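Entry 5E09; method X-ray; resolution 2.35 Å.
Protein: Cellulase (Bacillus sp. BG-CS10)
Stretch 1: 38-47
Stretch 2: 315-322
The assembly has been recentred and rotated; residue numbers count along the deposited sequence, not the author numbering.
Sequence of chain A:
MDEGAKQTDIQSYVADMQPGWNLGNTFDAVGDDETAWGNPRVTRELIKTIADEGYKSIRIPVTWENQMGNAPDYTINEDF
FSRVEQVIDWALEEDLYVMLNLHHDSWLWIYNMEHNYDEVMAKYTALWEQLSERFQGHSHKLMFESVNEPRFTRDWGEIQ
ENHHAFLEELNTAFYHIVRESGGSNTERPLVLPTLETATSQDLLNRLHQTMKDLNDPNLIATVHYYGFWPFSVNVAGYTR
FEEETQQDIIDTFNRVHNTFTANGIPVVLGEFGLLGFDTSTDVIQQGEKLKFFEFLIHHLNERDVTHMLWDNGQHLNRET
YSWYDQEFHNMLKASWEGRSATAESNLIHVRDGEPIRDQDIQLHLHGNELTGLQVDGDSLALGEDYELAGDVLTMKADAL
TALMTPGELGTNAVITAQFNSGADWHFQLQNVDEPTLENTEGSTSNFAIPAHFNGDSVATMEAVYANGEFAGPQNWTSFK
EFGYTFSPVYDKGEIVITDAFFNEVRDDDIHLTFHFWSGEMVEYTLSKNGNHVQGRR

Stretch 1 38-47: GNPRVTRELI
Stretch 2, residues 315-322: HLNRETYS

Three residues carry most of this contact: Leu46, from the first turn of a helix, and Arg318 and Tyr321, from a turn some 270 residues further on. Together the two stretches bury 416 Å², and the nearest CA atoms across them belong to Leu46 and Tyr321, 6.6 Å apart.

The first stretch runs extended from Asn39 to Thr43 (phi/psi -84/143 at Asn39, -70/165 at Pro40, -63/151 at Arg41, -68/134 at Val42, -109/157 at Thr43) and turns helical at Arg44, with Leu46 at -61/-54. Thr43 is the N-cap: in rotamer p, its OG1 accepts from Leu46 N at 3.0 Å. The second stretch leaves Leu316 and Asn317 in extended conformation (-87/123 and -71/111), then folds back through Arg318 (-81/-7), Glu319 (-88/-39) and Thr320 (-101/-7) to Tyr321, whose 56/37 is left-handed. Asn317, chi1 t, holds this turn from inside: its OD1 accepts from Glu319 N at 2.9 Å and Thr320 N at 3.3 Å, while Asn317 N donates to Ser322 O at 2.8 Å.

Tyr321, at left-handed backbone angles, points its CB toward the first stretch, with chi1 m and chi2 -72°. Its OH meets Thr43 OG1 at 2.6 Å in a short hydrogen bond, so one threonine oxygen serves both the helix cap and the contact. OG1 lies at the ring edge, near its plane. Over one face sits Glu45 CB, 4.2 Å from the ring centroid and 22° off the normal, a CH-pi contact made by the aliphatic base of an acidic side chain (chi1 m, chi2 p). Leu46 CB packs 3.9 Å from Tyr321 CE1.

Leu46 points its CA-to-CB bond sideways, but rotamer t, p brings its end nearer the other stretch. Leu46 CD1 reaches Leu316 CD2 at 3.5 Å, where Leu316 is also t, p. Leu46 CD2 lies 3.9 Å from Arg318 CD.

Arg318 covers the most surface, 105 Å². Its CB points toward the first stretch, and chi angles m, t, t with chi4 174° stretch the chain out, carrying the guanidinium to Asn39. Asn39 CG lies over one guanidinium face, 3.4 Å from Arg318 NH1, with Asn39 at chi1 m and chi2 -49°. NH1 and NH2 are hydrogen-bonded elsewhere in the structure, and the approach to Asn39 is packing rather than a hydrogen bond. Nearer the backbone, Pro40 CG rests 4.3 Å from Arg318 CB.

The rule is economical: one hydrogen bond fixes the tyrosine at the cap, and around it the leucine, the tyrosine ring and the long arginine side chain make the packing.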

# COMPACT_ATOMS: atom_id res chain seq x y z
N GLY A 38 8.59 15.66 -5.28
CA GLY A 38 7.60 16.47 -4.59
C GLY A 38 7.65 16.43 -3.08
O GLY A 38 6.92 17.17 -2.41
N ASN A 39 8.48 15.57 -2.52
CA ASN A 39 8.69 15.57 -1.08
C ASN A 39 9.74 16.61 -0.68
O ASN A 39 10.71 16.83 -1.40
CB ASN A 39 9.10 14.18 -0.59
CG ASN A 39 7.92 13.23 -0.48
OD1 ASN A 39 6.88 13.58 0.09
ND2 ASN A 39 8.06 12.03 -1.05
N PRO A 40 9.53 17.27 0.47
CA PRO A 40 10.52 18.24 0.97
C PRO A 40 11.79 17.54 1.44
O PRO A 40 11.76 16.32 1.62
CB PRO A 40 9.80 18.90 2.14
CG PRO A 40 8.82 17.85 2.61
CD PRO A 40 8.37 17.15 1.36
N ARG A 41 12.87 18.28 1.63
CA ARG A 41 14.07 17.70 2.20
C ARG A 41 13.77 17.21 3.60
O ARG A 41 12.89 17.73 4.28
CB ARG A 41 15.24 18.69 2.19
CG ARG A 41 15.86 18.84 0.81
CD ARG A 41 17.19 19.58 0.80
NE ARG A 41 17.72 19.66 -0.56
CZ ARG A 41 18.93 20.10 -0.87
NH1 ARG A 41 19.76 20.51 0.08
NH2 ARG A 41 19.32 20.14 -2.14
N VAL A 42 14.49 16.17 4.03
CA VAL A 42 14.20 15.54 5.31
C VAL A 42 14.52 16.47 6.46
O VAL A 42 15.57 17.12 6.47
CB VAL A 42 14.99 14.22 5.46
CG1 VAL A 42 14.64 13.53 6.78
CG2 VAL A 42 14.72 13.30 4.28
N THR A 43 13.61 16.56 7.42
CA THR A 43 13.84 17.36 8.61
C THR A 43 14.05 16.47 9.82
O THR A 43 13.63 15.31 9.83
CB THR A 43 12.66 18.33 8.88
OG1 THR A 43 11.50 17.58 9.27
CG2 THR A 43 12.36 19.17 7.65
N ARG A 44 14.72 16.99 10.84
CA ARG A 44 14.88 16.29 12.11
C ARG A 44 13.52 15.93 12.70
O ARG A 44 13.34 14.88 13.32
CB ARG A 44 15.68 17.15 13.09
CG ARG A 44 15.98 16.49 14.42
CD ARG A 44 16.95 15.34 14.25
NE ARG A 44 17.52 14.91 15.52
CZ ARG A 44 16.97 14.00 16.32
NH1 ARG A 44 15.83 13.42 15.97
NH2 ARG A 44 17.56 13.66 17.46
N GLU A 45 12.56 16.83 12.50
CA GLU A 45 11.23 16.66 13.07
C GLU A 45 10.46 15.54 12.39
O GLU A 45 9.61 14.91 13.02
CB GLU A 45 10.45 17.98 12.98
CG GLU A 45 11.02 19.12 13.81
CD GLU A 45 12.12 19.89 13.09
OE1 GLU A 45 12.50 19.52 11.96
OE2 GLU A 45 12.63 20.88 13.68
N LEU A 46 10.76 15.29 11.12
CA LEU A 46 10.16 14.15 10.42
C LEU A 46 10.54 12.84 11.09
O LEU A 46 9.67 12.03 11.46
CB LEU A 46 10.59 14.14 8.95
CG LEU A 46 9.91 13.07 8.09
CD1 LEU A 46 8.41 13.23 8.17
CD2 LEU A 46 10.38 13.14 6.65
N ILE A 47 11.84 12.65 11.26
CA ILE A 47 12.38 11.47 11.91
C ILE A 47 11.85 11.32 13.33
O ILE A 47 11.38 10.24 13.74
CB ILE A 47 13.92 11.51 11.95
CG1 ILE A 47 14.48 11.83 10.56
CG2 ILE A 47 14.49 10.20 12.47
CD1 ILE A 47 14.07 10.84 9.48
N HIS A 315 0.79 9.27 3.30
CA HIS A 315 0.19 8.84 4.57
C HIS A 315 0.47 9.82 5.69
O HIS A 315 -0.46 10.34 6.31
CB HIS A 315 0.68 7.44 4.94
CG HIS A 315 0.23 6.37 4.00
ND1 HIS A 315 -1.06 6.30 3.51
CD2 HIS A 315 0.89 5.33 3.44
CE1 HIS A 315 -1.17 5.27 2.70
NE2 HIS A 315 0.01 4.66 2.64
N LEU A 316 1.74 10.06 5.99
CA LEU A 316 2.10 11.11 6.92
C LEU A 316 2.23 12.43 6.17
O LEU A 316 2.99 12.52 5.21
CB LEU A 316 3.41 10.80 7.65
CG LEU A 316 3.84 11.82 8.71
CD1 LEU A 316 3.02 11.67 9.98
CD2 LEU A 316 5.32 11.70 9.01
N ASN A 317 1.46 13.43 6.58
CA ASN A 317 1.64 14.77 6.02
C ASN A 317 2.95 15.33 6.55
O ASN A 317 3.08 15.61 7.74
CB ASN A 317 0.46 15.68 6.37
CG ASN A 317 0.51 17.02 5.65
OD1 ASN A 317 1.58 17.57 5.39
ND2 ASN A 317 -0.66 17.55 5.31
N ARG A 318 3.93 15.46 5.66
CA ARG A 318 5.28 15.81 6.08
C ARG A 318 5.45 17.30 6.32
O ARG A 318 6.49 17.74 6.80
CB ARG A 318 6.30 15.34 5.04
CG ARG A 318 6.25 13.86 4.79
CD ARG A 318 7.46 13.42 4.02
NE ARG A 318 7.40 12.01 3.67
CZ ARG A 318 8.30 11.41 2.90
NH1 ARG A 318 9.31 12.12 2.40
NH2 ARG A 318 8.19 10.12 2.62
N GLU A 319 4.42 18.07 5.99
CA GLU A 319 4.45 19.49 6.27
C GLU A 319 3.90 19.76 7.67
O GLU A 319 4.43 20.60 8.39
CB GLU A 319 3.67 20.27 5.21
CG GLU A 319 3.58 21.76 5.46
CD GLU A 319 2.50 22.44 4.63
OE1 GLU A 319 2.23 21.98 3.49
OE2 GLU A 319 1.93 23.44 5.11
N THR A 320 2.85 19.03 8.05
CA THR A 320 2.24 19.21 9.36
C THR A 320 2.66 18.15 10.38
O THR A 320 2.30 18.24 11.56
CB THR A 320 0.71 19.21 9.27
OG1 THR A 320 0.23 17.89 8.97
CG2 THR A 320 0.24 20.20 8.20
N TYR A 321 3.38 17.13 9.91
CA TYR A 321 3.82 16.03 10.76
C TYR A 321 2.66 15.32 11.47
O TYR A 321 2.80 14.90 12.61
CB TYR A 321 4.85 16.51 11.77
CG TYR A 321 6.04 17.16 11.10
CD1 TYR A 321 6.97 16.40 10.41
CD2 TYR A 321 6.21 18.54 11.14
CE1 TYR A 321 8.04 16.99 9.78
CE2 TYR A 321 7.29 19.14 10.52
CZ TYR A 321 8.20 18.36 9.83
OH TYR A 321 9.28 18.94 9.21
N SER A 322 1.53 15.19 10.77
CA SER A 322 0.42 14.37 11.26
C SER A 322 -0.18 13.57 10.10
O SER A 322 -0.02 13.93 8.93
CB SER A 322 -0.64 15.24 11.93
OG SER A 322 -1.32 16.03 10.98